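Local atomic coordinates of 361aa long hypothetical D-aminopeptidase (Pyrococcus horikoshii, PDB entry 2DRH), a protein that probably acts as an aminopeptidase of the S58 (DmpA) family, cleaving residues from the amino ends of peptides, although its function has not been established. Residues T33-K38 and E329-D334; M176-F181 and N325-A330; E135-D138 and D143-G146. All coordinates share one frame; numbering follows the deposited sequence.

Contact 1: T33-K38 and E329-D334; sequences TLIKGK and EARTMD
The CD1 methyl of I35 is the hub of this contact, touching both R331 and M333. The ends of I35 and M333 meet head-on, and CD1 of I35 lies only 3.4 Å from CE of M333, closer than ordinary carbon packing. M333 suits the place because its flexible chain bends at its end (chi3 -75°) to present the methyl. The R331 guanidinium arrives from the opposite direction and offers its edge: NH2 of R331 is 3.3 Å from CD1 of I35, which lies near the guanidinium plane, a plain van der Waals touch and not stacking on a face. Farther along, the aliphatic root of K38 passes the D334 carboxylate, CB of K38 standing 4.0 Å from OD2 of D334, while the ammonium end leads away, so no ion pair forms. G37, just before K38, has a positive phi (83°) that glycine readily adopts. R49, on the neighbouring strand 48-56, positions both sides by hydrogen bonding to the carbonyls of G37 and D334. The arrangement is surface packing of the end of an edge strand, 28-36, against the small antiparallel pair 333-334 and 340-341.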
ATOM      1  N   THR A  33     -14.652  32.881   0.332  1.00 23.98           N
ATOM      2  CA  THR A  33     -13.515  33.514  -0.329  1.00 23.61           C
ATOM      3  C   THR A  33     -12.937  34.646   0.503  1.00 23.34           C
ATOM      4  O   THR A  33     -13.673  35.499   0.985  1.00 22.03           O
ATOM      5  CB  THR A  33     -13.937  34.060  -1.713  1.00 24.64           C
ATOM      6  OG1 THR A  33     -14.535  33.001  -2.472  1.00 24.83           O
ATOM      7  CG2 THR A  33     -12.730  34.606  -2.480  1.00 22.20           C
ATOM      8  N   LEU A  34     -11.616  34.647   0.660  1.00 22.65           N
ATOM      9  CA  LEU A  34     -10.934  35.661   1.457  1.00 22.58           C
ATOM     10  C   LEU A  34      -9.902  36.442   0.660  1.00 23.33           C
ATOM     11  O   LEU A  34      -8.816  35.940   0.358  1.00 22.04           O
ATOM     12  CB  LEU A  34     -10.255  35.002   2.656  1.00 21.00           C
ATOM     13  CG  LEU A  34     -11.221  34.183   3.502  1.00 20.22           C
ATOM     14  CD1 LEU A  34     -10.458  33.393   4.557  1.00 19.75           C
ATOM     15  CD2 LEU A  34     -12.252  35.128   4.127  1.00 21.15           C
ATOM     16  N   ILE A  35     -10.254  37.679   0.332  1.00 24.95           N
ATOM     17  CA  ILE A  35      -9.384  38.558  -0.430  1.00 27.20           C
ATOM     18  C   ILE A  35      -9.284  39.897   0.290  1.00 29.18           C
ATOM     19  O   ILE A  35     -10.301  40.533   0.577  1.00 28.73           O
ATOM     20  CB  ILE A  35      -9.939  38.777  -1.852  1.00 28.16           C
ATOM     21  CG1 ILE A  35     -10.121  37.418  -2.542  1.00 26.58           C
ATOM     22  CG2 ILE A  35      -8.997  39.688  -2.654  1.00 27.36           C
ATOM     23  CD1 ILE A  35     -10.531  37.505  -4.007  1.00 23.84           C
ATOM     24  N   LYS A  36      -8.059  40.318   0.585  1.00 29.45           N
ATOM     25  CA  LYS A  36      -7.839  41.577   1.282  1.00 30.56           C
ATOM     26  C   LYS A  36      -6.381  42.017   1.211  1.00 29.88           C
ATOM     27  O   LYS A  36      -5.471  41.200   1.313  1.00 30.72           O
ATOM     28  CB  LYS A  36      -8.250  41.439   2.755  1.00 33.48           C
ATOM     29  CG  LYS A  36      -7.719  42.544   3.657  1.00 36.84           C
ATOM     30  CD  LYS A  36      -7.805  42.167   5.130  1.00 39.03           C
ATOM     31  CE  LYS A  36      -7.113  43.210   5.999  1.00 41.08           C
ATOM     32  NZ  LYS A  36      -5.679  43.410   5.613  1.00 43.17           N
ATOM     33  N   GLY A  37      -6.171  43.318   1.047  1.00 30.24           N
ATOM     34  CA  GLY A  37      -4.823  43.851   0.987  1.00 29.29           C
ATOM     35  C   GLY A  37      -4.174  43.746  -0.377  1.00 29.86           C
ATOM     36  O   GLY A  37      -4.716  43.138  -1.301  1.00 28.16           O
ATOM     37  N   LYS A  38      -2.995  44.341  -0.498  1.00 29.25           N
ATOM     38  CA  LYS A  38      -2.257  44.320  -1.746  1.00 30.71           C
ATOM     39  C   LYS A  38      -0.818  44.759  -1.490  1.00 30.54           C
ATOM     40  O   LYS A  38      -0.515  45.330  -0.444  1.00 28.37           O
ATOM     41  CB  LYS A  38      -2.912  45.272  -2.747  1.00 32.34           C
ATOM     42  CG  LYS A  38      -2.993  46.705  -2.236  1.00 36.72           C
ATOM     43  CD  LYS A  38      -3.572  47.669  -3.267  1.00 38.43           C
ATOM     44  CE  LYS A  38      -3.647  49.085  -2.696  1.00 40.58           C
ATOM     45  NZ  LYS A  38      -4.205  50.070  -3.665  1.00 41.56           N
ATOM     46  N   GLU A 329     -12.395  29.413 -15.808  1.00 26.32           N
ATOM     47  CA  GLU A 329     -13.233  30.131 -14.851  1.00 26.19           C
ATOM     48  C   GLU A 329     -12.463  31.099 -13.957  1.00 27.28           C
ATOM     49  O   GLU A 329     -13.062  31.967 -13.325  1.00 26.20           O
ATOM     50  CB  GLU A 329     -13.997  29.134 -13.979  1.00 27.40           C
ATOM     51  CG  GLU A 329     -14.999  28.262 -14.727  1.00 29.68           C
ATOM     52  CD  GLU A 329     -16.351  28.927 -14.885  1.00 32.55           C
ATOM     53  OE1 GLU A 329     -16.422  30.026 -15.475  1.00 33.78           O
ATOM     54  OE2 GLU A 329     -17.349  28.345 -14.411  1.00 34.27           O
ATOM     55  N   ALA A 330     -11.142  30.957 -13.903  1.00 28.09           N
ATOM     56  CA  ALA A 330     -10.317  31.833 -13.070  1.00 28.53           C
ATOM     57  C   ALA A 330     -10.139  33.239 -13.651  1.00 30.46           C
ATOM     58  O   ALA A 330      -9.986  33.419 -14.864  1.00 30.80           O
ATOM     59  CB  ALA A 330      -8.953  31.197 -12.835  1.00 28.31           C
ATOM     60  N   ARG A 331     -10.161  34.238 -12.773  1.00 31.34           N
ATOM     61  CA  ARG A 331      -9.984  35.625 -13.183  1.00 31.92           C
ATOM     62  C   ARG A 331      -8.610  36.086 -12.706  1.00 30.78           C
ATOM     63  O   ARG A 331      -8.165  35.681 -11.641  1.00 31.06           O
ATOM     64  CB  ARG A 331     -11.071  36.499 -12.553  1.00 33.27           C
ATOM     65  CG  ARG A 331     -10.962  36.620 -11.043  1.00 37.72           C
ATOM     66  CD  ARG A 331     -12.125  37.409 -10.462  1.00 41.48           C
ATOM     67  NE  ARG A 331     -11.989  37.609  -9.021  1.00 44.32           N
ATOM     68  CZ  ARG A 331     -11.053  38.364  -8.450  1.00 47.07           C
ATOM     69  NH1 ARG A 331     -10.158  39.003  -9.193  1.00 47.77           N
ATOM     70  NH2 ARG A 331     -11.011  38.482  -7.128  1.00 47.68           N
ATOM     71  N   THR A 332      -7.940  36.920 -13.496  1.00 31.20           N
ATOM     72  CA  THR A 332      -6.613  37.430 -13.134  1.00 29.75           C
ATOM     73  C   THR A 332      -6.594  37.867 -11.672  1.00 30.54           C
ATOM     74  O   THR A 332      -7.619  38.282 -11.130  1.00 29.04           O
ATOM     75  CB  THR A 332      -6.223  38.634 -14.021  1.00 28.36           C
ATOM     76  OG1 THR A 332      -6.055  38.192 -15.373  1.00 26.61           O
ATOM     77  CG2 THR A 332      -4.923  39.282 -13.528  1.00 26.81           C
ATOM     78  N   MET A 333      -5.429  37.780 -11.035  1.00 31.33           N
ATOM     79  CA  MET A 333      -5.319  38.164  -9.632  1.00 32.80           C
ATOM     80  C   MET A 333      -3.912  38.484  -9.148  1.00 33.15           C
ATOM     81  O   MET A 333      -2.952  37.779  -9.463  1.00 32.22           O
ATOM     82  CB  MET A 333      -5.894  37.067  -8.745  1.00 33.28           C
ATOM     83  CG  MET A 333      -5.691  37.323  -7.266  1.00 36.78           C
ATOM     84  SD  MET A 333      -6.568  36.139  -6.265  1.00 40.72           S
ATOM     85  CE  MET A 333      -8.253  36.757  -6.478  1.00 38.57           C
ATOM     86  N   ASP A 334      -3.808  39.551  -8.361  1.00 33.68           N
ATOM     87  CA  ASP A 334      -2.536  39.975  -7.800  1.00 34.60           C
ATOM     88  C   ASP A 334      -2.506  39.508  -6.354  1.00 34.10           C
ATOM     89  O   ASP A 334      -3.553  39.261  -5.754  1.00 35.37           O
ATOM     90  CB  ASP A 334      -2.410  41.495  -7.845  1.00 35.89           C
ATOM     91  CG  ASP A 334      -3.383  42.182  -6.914  1.00 38.56           C
ATOM     92  OD1 ASP A 334      -4.606  42.022  -7.102  1.00 41.80           O
ATOM     93  OD2 ASP A 334      -2.926  42.877  -5.987  1.00 40.23           O
TER

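Contact 2: M176-F181 and N325-A330; sequences MSAFEF and NSLLEA
L327 meets A178 and F179 almost entirely through apolar contact, its two methyl branches dividing the work. The CD2 branch presses on the small A178 side chain, with CD2 of L327 at 3.6 Å from CB of A178; the same methyl also brushes the carbonyl oxygen, 3.8 Å from O of A178. The CD1 branch reaches the phenyl ring of F179, CD1 of L327 being 4.0 Å from CD2 of F179, with the leucine running roughly perpendicular to the phenylalanine side chain. In L327, CG lies beside the backbone N and anti to the carbonyl carbon (chi1 -60°), which sends the fork off helix 309-328 toward the turn. Alanine suits its position because a single methyl lets the leucine come close to the strand.

Backbone hydrogen bonds shape the other partner. A178 and F181 are joined both ways, A178 N to F181 O at 3.0 Å and F181 N to A178 O at 2.9 Å, closing a two-residue hairpin with a type I' turn. F179 and E180 occupy its corners with left-handed backbone angles, F179 at phi 58°, psi 28°. R212 grips the carbonyls of both corner residues.

Polar groups stand at the margins: S326 OG bonds to I323 O within its own helix and to S207 OG on strand 198-207. With all three touching residues buried and their meeting surfaces almost wholly hydrocarbon, the union of hairpin and last helical turn depends on shape and the exclusion of water. The polar bonds shape the hairpin and fasten both elements to neighbouring parts of the fold, while none joins the two segments directly.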
ATOM      1  N   MET A 176      -4.788  30.135  -5.727  1.00 22.37           N
ATOM      2  CA  MET A 176      -4.007  29.080  -6.380  1.00 22.81           C
ATOM      3  C   MET A 176      -3.461  29.429  -7.772  1.00 22.92           C
ATOM      4  O   MET A 176      -3.970  30.320  -8.457  1.00 24.57           O
ATOM      5  CB  MET A 176      -4.846  27.802  -6.482  1.00 22.25           C
ATOM      6  CG  MET A 176      -5.300  27.232  -5.140  1.00 24.66           C
ATOM      7  SD  MET A 176      -3.943  26.758  -4.026  1.00 23.63           S
ATOM      8  CE  MET A 176      -4.664  27.121  -2.430  1.00 24.80           C
ATOM      9  N   SER A 177      -2.421  28.705  -8.176  1.00 23.21           N
ATOM     10  CA  SER A 177      -1.768  28.895  -9.468  1.00 22.98           C
ATOM     11  C   SER A 177      -1.701  27.568 -10.215  1.00 23.49           C
ATOM     12  O   SER A 177      -1.401  26.538  -9.622  1.00 23.19           O
ATOM     13  CB  SER A 177      -0.335  29.410  -9.272  1.00 23.36           C
ATOM     14  OG  SER A 177      -0.316  30.610  -8.534  1.00 23.50           O
ATOM     15  N   ALA A 178      -1.966  27.598 -11.518  1.00 25.16           N
ATOM     16  CA  ALA A 178      -1.911  26.393 -12.344  1.00 23.97           C
ATOM     17  C   ALA A 178      -1.297  26.733 -13.700  1.00 24.51           C
ATOM     18  O   ALA A 178      -1.808  27.597 -14.419  1.00 23.83           O
ATOM     19  CB  ALA A 178      -3.311  25.819 -12.533  1.00 24.00           C
ATOM     20  N   PHE A 179      -0.196  26.064 -14.039  1.00 22.29           N
ATOM     21  CA  PHE A 179       0.483  26.302 -15.310  1.00 22.63           C
ATOM     22  C   PHE A 179       0.897  27.764 -15.429  1.00 22.71           C
ATOM     23  O   PHE A 179       0.991  28.309 -16.526  1.00 22.06           O
ATOM     24  CB  PHE A 179      -0.439  25.929 -16.475  1.00 21.56           C
ATOM     25  CG  PHE A 179      -0.815  24.480 -16.501  1.00 24.30           C
ATOM     26  CD1 PHE A 179       0.121  23.511 -16.863  1.00 22.49           C
ATOM     27  CD2 PHE A 179      -2.094  24.073 -16.129  1.00 22.67           C
ATOM     28  CE1 PHE A 179      -0.211  22.158 -16.850  1.00 23.30           C
ATOM     29  CE2 PHE A 179      -2.435  22.723 -16.113  1.00 23.78           C
ATOM     30  CZ  PHE A 179      -1.493  21.764 -16.474  1.00 23.17           C
ATOM     31  N   GLU A 180       1.137  28.387 -14.283  1.00 22.12           N
ATOM     32  CA  GLU A 180       1.541  29.784 -14.219  1.00 24.40           C
ATOM     33  C   GLU A 180       0.495  30.753 -14.752  1.00 23.25           C
ATOM     34  O   GLU A 180       0.802  31.848 -15.220  1.00 23.96           O
ATOM     35  CB  GLU A 180       2.903  29.975 -14.894  1.00 22.00           C
ATOM     36  CG  GLU A 180       3.973  29.188 -14.162  1.00 23.79           C
ATOM     37  CD  GLU A 180       5.355  29.322 -14.764  1.00 24.00           C
ATOM     38  OE1 GLU A 180       5.967  30.405 -14.636  1.00 24.26           O
ATOM     39  OE2 GLU A 180       5.822  28.335 -15.364  1.00 22.32           O
ATOM     40  N   PHE A 181      -0.754  30.314 -14.657  1.00 24.91           N
ATOM     41  CA  PHE A 181      -1.924  31.104 -15.008  1.00 22.68           C
ATOM     42  C   PHE A 181      -2.690  31.020 -13.693  1.00 24.31           C
ATOM     43  O   PHE A 181      -2.280  30.285 -12.787  1.00 23.04           O
ATOM     44  CB  PHE A 181      -2.739  30.446 -16.122  1.00 23.18           C
ATOM     45  CG  PHE A 181      -2.124  30.580 -17.491  1.00 22.36           C
ATOM     46  CD1 PHE A 181      -1.910  31.835 -18.052  1.00 23.56           C
ATOM     47  CD2 PHE A 181      -1.796  29.448 -18.235  1.00 22.22           C
ATOM     48  CE1 PHE A 181      -1.380  31.962 -19.342  1.00 23.49           C
ATOM     49  CE2 PHE A 181      -1.266  29.561 -19.522  1.00 20.71           C
ATOM     50  CZ  PHE A 181      -1.059  30.820 -20.077  1.00 20.50           C
ATOM     51  N   ASN A 325     -11.498  23.721 -16.921  1.00 21.15           N
ATOM     52  CA  ASN A 325     -12.512  24.667 -16.463  1.00 21.35           C
ATOM     53  C   ASN A 325     -12.013  25.535 -15.309  1.00 22.20           C
ATOM     54  O   ASN A 325     -12.437  26.683 -15.165  1.00 21.73           O
ATOM     55  CB  ASN A 325     -13.791  23.930 -16.036  1.00 21.15           C
ATOM     56  CG  ASN A 325     -14.505  23.288 -17.208  1.00 20.86           C
ATOM     57  OD1 ASN A 325     -14.525  23.845 -18.296  1.00 20.05           O
ATOM     58  ND2 ASN A 325     -15.104  22.120 -16.988  1.00 22.90           N
ATOM     59  N   SER A 326     -11.115  24.995 -14.485  1.00 23.01           N
ATOM     60  CA  SER A 326     -10.576  25.763 -13.362  1.00 23.58           C
ATOM     61  C   SER A 326      -9.757  26.925 -13.912  1.00 23.81           C
ATOM     62  O   SER A 326      -9.627  27.963 -13.265  1.00 26.72           O
ATOM     63  CB  SER A 326      -9.693  24.889 -12.454  1.00 24.01           C
ATOM     64  OG  SER A 326      -8.424  24.647 -13.041  1.00 24.23           O
ATOM     65  N   LEU A 327      -9.209  26.750 -15.110  1.00 23.05           N
ATOM     66  CA  LEU A 327      -8.421  27.804 -15.746  1.00 24.38           C
ATOM     67  C   LEU A 327      -9.362  28.777 -16.469  1.00 24.73           C
ATOM     68  O   LEU A 327      -9.229  29.993 -16.344  1.00 25.38           O
ATOM     69  CB  LEU A 327      -7.427  27.196 -16.740  1.00 22.34           C
ATOM     70  CG  LEU A 327      -6.403  26.209 -16.166  1.00 23.21           C
ATOM     71  CD1 LEU A 327      -5.598  25.588 -17.301  1.00 22.11           C
ATOM     72  CD2 LEU A 327      -5.482  26.922 -15.190  1.00 22.96           C
ATOM     73  N   LEU A 328     -10.319  28.227 -17.212  1.00 24.31           N
ATOM     74  CA  LEU A 328     -11.295  29.029 -17.947  1.00 25.84           C
ATOM     75  C   LEU A 328     -12.167  29.887 -17.029  1.00 25.47           C
ATOM     76  O   LEU A 328     -12.618  30.963 -17.422  1.00 26.30           O
ATOM     77  CB  LEU A 328     -12.198  28.117 -18.786  1.00 25.77           C
ATOM     78  CG  LEU A 328     -11.590  27.455 -20.026  1.00 27.59           C
ATOM     79  CD1 LEU A 328     -12.538  26.409 -20.604  1.00 26.50           C
ATOM     80  CD2 LEU A 328     -11.292  28.527 -21.049  1.00 30.62           C
ATOM     81  N   GLU A 329     -12.395  29.413 -15.808  1.00 26.32           N
ATOM     82  CA  GLU A 329     -13.233  30.131 -14.851  1.00 26.19           C
ATOM     83  C   GLU A 329     -12.463  31.099 -13.957  1.00 27.28           C
ATOM     84  O   GLU A 329     -13.062  31.967 -13.325  1.00 26.20           O
ATOM     85  CB  GLU A 329     -13.997  29.134 -13.979  1.00 27.40           C
ATOM     86  CG  GLU A 329     -14.999  28.262 -14.727  1.00 29.68           C
ATOM     87  CD  GLU A 329     -16.351  28.927 -14.885  1.00 32.55           C
ATOM     88  OE1 GLU A 329     -16.422  30.026 -15.475  1.00 33.78           O
ATOM     89  OE2 GLU A 329     -17.349  28.345 -14.411  1.00 34.27           O
ATOM     90  N   ALA A 330     -11.142  30.957 -13.903  1.00 28.09           N
ATOM     91  CA  ALA A 330     -10.317  31.833 -13.070  1.00 28.53           C
ATOM     92  C   ALA A 330     -10.139  33.239 -13.651  1.00 30.46           C
ATOM     93  O   ALA A 330      -9.986  33.419 -14.864  1.00 30.80           O
ATOM     94  CB  ALA A 330      -8.953  31.197 -12.835  1.00 28.31           C
TER

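Contact 3: E135-D138 and D143-G146; sequences ECND and DIRG
The amide of N137 and the carboxylate of D138 stand nearly perpendicular to each other, and the end of the I144 arm rests against the oxygens of both. Its CD1 methyl lies over one face of the N137 amide, above the oxygen: OD1 of N137 is 3.4 Å from CD1 of I144. The carboxylate is met differently, at its OD1 end and tilted out of its plane, with OD1 of D138 at 3.6 Å from CD1 and 3.8 Å from CG1 of I144. The ethyl arm reaches this place because CG1 is anti to the backbone N (chi1 -161°) and the chain runs on extended to CD1.

These oxygens have polar partners of their own. N137 OD1 accepts from S139 N, forming an Asx turn just past strand 132-136, while D138 OD1 bonds to N142 ND2 and OD2 to T50 OG1. The loop is part of a subunit interface: R145 hydrogen-bonds to the carbonyls of L116, N119 and I122 of the second subunit, and N137 packs on S128 of that subunit.

Asparagine and aspartate suit the loop that follows strand 132-136 because their short side chains can bond to nearby groups, and isoleucine lays its methyl against both oxygens. The methyl offers no hydrogen-bonding competition; by shielding the buried D138 carboxylate from water, it could plausibly strengthen that group's bonds to N142 and T50.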
ATOM      1  N   GLU A 135      -5.567  19.810   0.918  1.00 21.62           N
ATOM      2  CA  GLU A 135      -5.092  21.145   0.617  1.00 22.08           C
ATOM      3  C   GLU A 135      -4.119  21.324  -0.527  1.00 22.37           C
ATOM      4  O   GLU A 135      -3.614  20.364  -1.104  1.00 23.83           O
ATOM      5  CB  GLU A 135      -4.432  21.715   1.868  1.00 20.64           C
ATOM      6  CG  GLU A 135      -3.388  20.779   2.491  1.00 20.06           C
ATOM      7  CD  GLU A 135      -2.259  20.401   1.535  1.00 18.68           C
ATOM      8  OE1 GLU A 135      -1.632  21.305   0.948  1.00 18.53           O
ATOM      9  OE2 GLU A 135      -1.997  19.192   1.376  1.00 19.20           O
ATOM     10  N   CYS A 136      -3.854  22.598  -0.809  1.00 23.40           N
ATOM     11  CA  CYS A 136      -2.900  23.037  -1.821  1.00 22.31           C
ATOM     12  C   CYS A 136      -2.209  24.293  -1.255  1.00 21.33           C
ATOM     13  O   CYS A 136      -2.784  25.012  -0.438  1.00 19.40           O
ATOM     14  CB  CYS A 136      -3.616  23.327  -3.140  1.00 22.22           C
ATOM     15  SG  CYS A 136      -4.048  21.811  -4.060  1.00 21.69           S
ATOM     16  N   ASN A 137      -0.970  24.545  -1.669  1.00 21.22           N
ATOM     17  CA  ASN A 137      -0.204  25.689  -1.164  1.00 19.77           C
ATOM     18  C   ASN A 137      -0.442  26.944  -2.018  1.00 19.12           C
ATOM     19  O   ASN A 137      -0.075  26.970  -3.188  1.00 19.24           O
ATOM     20  CB  ASN A 137       1.289  25.322  -1.177  1.00 21.25           C
ATOM     21  CG  ASN A 137       2.153  26.322  -0.434  1.00 19.00           C
ATOM     22  OD1 ASN A 137       1.834  27.503  -0.355  1.00 21.60           O
ATOM     23  ND2 ASN A 137       3.263  25.848   0.105  1.00 22.91           N
ATOM     24  N   ASP A 138      -1.053  27.979  -1.445  1.00 19.97           N
ATOM     25  CA  ASP A 138      -1.304  29.208  -2.201  1.00 20.39           C
ATOM     26  C   ASP A 138      -0.298  30.320  -1.884  1.00 19.94           C
ATOM     27  O   ASP A 138      -0.539  31.490  -2.179  1.00 17.97           O
ATOM     28  CB  ASP A 138      -2.733  29.721  -1.949  1.00 19.95           C
ATOM     29  CG  ASP A 138      -3.108  29.725  -0.472  1.00 21.52           C
ATOM     30  OD1 ASP A 138      -2.194  29.701   0.377  1.00 14.56           O
ATOM     31  OD2 ASP A 138      -4.323  29.762  -0.163  1.00 18.57           O
ATOM     32  N   ASP A 143      -0.640  35.119   1.843  1.00 24.49           N
ATOM     33  CA  ASP A 143       0.170  35.195   3.047  1.00 24.70           C
ATOM     34  C   ASP A 143      -0.226  33.944   3.821  1.00 23.83           C
ATOM     35  O   ASP A 143      -1.009  33.999   4.771  1.00 24.28           O
ATOM     36  CB  ASP A 143      -0.173  36.448   3.868  1.00 24.60           C
ATOM     37  CG  ASP A 143       0.385  36.386   5.286  1.00 25.56           C
ATOM     38  OD1 ASP A 143       1.562  35.992   5.444  1.00 26.71           O
ATOM     39  OD2 ASP A 143      -0.346  36.732   6.244  1.00 24.60           O
ATOM     40  N   ILE A 144       0.313  32.812   3.394  1.00 24.07           N
ATOM     41  CA  ILE A 144      -0.004  31.537   4.023  1.00 23.36           C
ATOM     42  C   ILE A 144       0.465  31.426   5.477  1.00 23.31           C
ATOM     43  O   ILE A 144      -0.195  30.795   6.295  1.00 21.23           O
ATOM     44  CB  ILE A 144       0.568  30.377   3.178  1.00 23.48           C
ATOM     45  CG1 ILE A 144      -0.140  29.072   3.546  1.00 21.84           C
ATOM     46  CG2 ILE A 144       2.082  30.273   3.374  1.00 22.55           C
ATOM     47  CD1 ILE A 144       0.072  27.974   2.526  1.00 20.83           C
ATOM     48  N   ARG A 145       1.599  32.041   5.806  1.00 23.23           N
ATOM     49  CA  ARG A 145       2.102  31.995   7.173  1.00 23.03           C
ATOM     50  C   ARG A 145       1.105  32.638   8.143  1.00 22.21           C
ATOM     51  O   ARG A 145       1.082  32.304   9.324  1.00 22.57           O
ATOM     52  CB  ARG A 145       3.445  32.731   7.281  1.00 23.81           C
ATOM     53  CG  ARG A 145       4.617  32.061   6.565  1.00 25.50           C
ATOM     54  CD  ARG A 145       5.878  32.937   6.648  1.00 26.27           C
ATOM     55  NE  ARG A 145       6.288  33.171   8.029  1.00 25.37           N
ATOM     56  CZ  ARG A 145       6.999  32.313   8.757  1.00 27.45           C
ATOM     57  NH1 ARG A 145       7.397  31.160   8.235  1.00 25.59           N
ATOM     58  NH2 ARG A 145       7.294  32.600  10.017  1.00 28.83           N
ATOM     59  N   GLY A 146       0.284  33.556   7.641  1.00 22.32           N
ATOM     60  CA  GLY A 146      -0.684  34.237   8.490  1.00 21.29           C
ATOM     61  C   GLY A 146      -1.934  33.472   8.908  1.00 22.22           C
ATOM     62  O   GLY A 146      -2.659  33.930   9.790  1.00 20.51           O
TER

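Contact 1 is a surface contact, whereas contacts 2 and 3 are largely buried. Contacts 1 and 2 share E329 and A330: the chain leaves helix 309-328, which faces the hairpin in contact 2, and runs on into the short strand of contact 1. Contacts 1 and 3 both reach the same four-stranded sheet without touching, contact 1 at the end of strand 28-36 and contact 3 just beyond strand 132-136, the outermost strands within this chain. Contacts 2 and 3 do meet, since M176 packs its CE methyl 3.3 Å from CB of D138. Their chemistry follows place: almost wholly hydrocarbon in contact 2, methyl against polar oxygens in contact 3, and mixed aliphatic and charged groups in contact 1.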